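Local coordinates for protein aldehyde dehydrogenase (PDB 5J6B) that probably catalyses the NADP-dependent oxidation of aldehydes to carboxylic acids, and is held here in covalent complex with its dinucleotide cofactor, at residues D304-L309 and A393-F398. Sequence-based numbering, arbitrary orientation.
Sequences DVYDAL and ALLERF
Y306, in the first turn of helix 303-319, meets R397 of strand 392-398 with one ring face and L395 with its hydroxyl end. This is helix-on-sheet packing in an alpha/beta domain of the aldehyde dehydrogenase fold: strand 298-302 leads into the helix, which runs back over the sheet nearly antiparallel to strand 392-398 (154°, axes 8.7 Å apart), the parallel neighbour of 298-302. Apolar contacts carry most of the interface. The Y306 side chain, with CG anti to the backbone N (chi1 -174°), meets that of L395 tip to tip; Y306 CE2 lies 3.6 Å from L395 CG, and the OH rests by L395 CG and CD2. Deeper in, L309 CD2 touches L395 CD1 at 4.2 Å, and L309 also packs on A301 of strand 298-302 and on L274 and V278 of helix 274-286. R397 supplies a CH-pi contact: its CG stands 4.2 Å from the Y306 ring centroid over one face, while R397 CB sits by Y306 CD2 and CE2. At the ring edge, near its plane, the backbone O of E396 lies 3.7 Å from Y306 CE2. The arginine chain stays extended from CG to NE and passes obliquely over the ring toward the exposed margin, where R397 NH1 comes 3.5 Å from Y306 CD1, the guanidinium turned 50° from the ring plane. Polar contacts are weaker between the two segments. The Y306 hydroxyl finds its hydrogen-bond partner in E375, on strand 368-375; E396 OE2 forms a salt bridge with R407, and OE1 a hydrogen bond with the Y384 hydroxyl. D307 and R397 form a long salt bridge, D307 OD1 approaching the guanidinium edge at 3.8 Å from R397 NH1.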
# COMPACT_ATOMS: atom_id res chain seq x y z
N ASP A 304 -16.67 -26.79 30.15
CA ASP A 304 -17.74 -26.01 30.76
C ASP A 304 -19.02 -26.00 29.92
O ASP A 304 -20.11 -25.82 30.46
CB ASP A 304 -17.28 -24.57 30.99
CG ASP A 304 -16.31 -24.45 32.14
OD1 ASP A 304 -16.02 -25.47 32.78
OD2 ASP A 304 -15.87 -23.31 32.40
N VAL A 305 -18.90 -26.13 28.59
CA VAL A 305 -20.07 -26.12 27.72
C VAL A 305 -20.29 -27.46 27.04
O VAL A 305 -21.23 -27.59 26.25
CB VAL A 305 -19.98 -25.00 26.66
CG1 VAL A 305 -19.83 -23.62 27.32
CG2 VAL A 305 -18.82 -25.26 25.69
N TYR A 306 -19.48 -28.47 27.36
CA TYR A 306 -19.42 -29.68 26.56
C TYR A 306 -20.75 -30.43 26.55
O TYR A 306 -21.26 -30.79 25.49
CB TYR A 306 -18.31 -30.60 27.08
CG TYR A 306 -18.08 -31.81 26.21
CD1 TYR A 306 -18.76 -33.00 26.44
CD2 TYR A 306 -17.18 -31.76 25.15
CE1 TYR A 306 -18.55 -34.11 25.64
CE2 TYR A 306 -16.97 -32.87 24.34
CZ TYR A 306 -17.65 -34.04 24.59
OH TYR A 306 -17.43 -35.14 23.79
N ASP A 307 -21.32 -30.67 27.73
CA ASP A 307 -22.54 -31.46 27.81
C ASP A 307 -23.69 -30.78 27.09
O ASP A 307 -24.46 -31.43 26.38
CB ASP A 307 -22.91 -31.74 29.27
CG ASP A 307 -21.92 -32.63 29.97
OD1 ASP A 307 -21.17 -33.37 29.29
OD2 ASP A 307 -21.90 -32.60 31.22
N ALA A 308 -23.83 -29.46 27.26
CA ALA A 308 -24.92 -28.75 26.59
C ALA A 308 -24.70 -28.73 25.08
O ALA A 308 -25.64 -28.96 24.30
CB ALA A 308 -25.05 -27.34 27.16
N LEU A 309 -23.46 -28.48 24.63
CA LEU A 309 -23.15 -28.49 23.20
C LEU A 309 -23.39 -29.86 22.60
O LEU A 309 -23.94 -29.97 21.49
CB LEU A 309 -21.69 -28.08 22.97
CG LEU A 309 -21.27 -28.05 21.50
CD1 LEU A 309 -21.58 -26.68 20.90
CD2 LEU A 309 -19.81 -28.38 21.32
N ALA A 393 -18.14 -35.78 11.64
CA ALA A 393 -17.42 -34.88 12.53
C ALA A 393 -17.12 -35.60 13.83
O ALA A 393 -17.85 -36.51 14.24
CB ALA A 393 -18.20 -33.57 12.80
N LEU A 394 -16.03 -35.18 14.48
CA LEU A 394 -15.52 -35.81 15.69
C LEU A 394 -15.52 -34.79 16.81
O LEU A 394 -15.01 -33.68 16.64
CB LEU A 394 -14.10 -36.35 15.48
CG LEU A 394 -13.81 -36.95 14.11
CD1 LEU A 394 -12.35 -37.39 14.04
CD2 LEU A 394 -14.74 -38.12 13.84
N LEU A 395 -16.09 -35.16 17.95
CA LEU A 395 -16.22 -34.27 19.10
C LEU A 395 -15.21 -34.69 20.18
O LEU A 395 -15.18 -35.85 20.59
CB LEU A 395 -17.65 -34.30 19.65
CG LEU A 395 -17.95 -33.49 20.92
CD1 LEU A 395 -17.68 -32.00 20.74
CD2 LEU A 395 -19.39 -33.72 21.35
N GLU A 396 -14.38 -33.75 20.62
CA GLU A 396 -13.47 -34.01 21.72
C GLU A 396 -13.55 -32.84 22.70
O GLU A 396 -14.07 -31.76 22.39
CB GLU A 396 -12.03 -34.23 21.25
CG GLU A 396 -11.39 -33.02 20.55
CD GLU A 396 -10.02 -33.32 19.96
OE1 GLU A 396 -9.85 -33.22 18.72
OE2 GLU A 396 -9.11 -33.68 20.74
N ARG A 397 -13.02 -33.08 23.90
CA ARG A 397 -13.23 -32.24 25.06
C ARG A 397 -11.89 -31.70 25.55
O ARG A 397 -10.89 -32.43 25.59
CB ARG A 397 -13.90 -33.06 26.17
CG ARG A 397 -14.26 -32.35 27.45
CD ARG A 397 -14.87 -33.38 28.40
NE ARG A 397 -15.15 -32.82 29.72
CZ ARG A 397 -16.35 -32.77 30.28
NH1 ARG A 397 -17.42 -33.26 29.65
NH2 ARG A 397 -16.48 -32.24 31.49
N PHE A 398 -11.86 -30.42 25.94
CA PHE A 398 -10.64 -29.85 26.53
C PHE A 398 -11.02 -28.92 27.67
O PHE A 398 -12.20 -28.62 27.90
CB PHE A 398 -9.80 -29.08 25.50
CG PHE A 398 -10.28 -27.67 25.24
CD1 PHE A 398 -11.37 -27.43 24.40
CD2 PHE A 398 -9.64 -26.59 25.84
CE1 PHE A 398 -11.81 -26.13 24.17
CE2 PHE A 398 -10.08 -25.29 25.62
CZ PHE A 398 -11.15 -25.05 24.79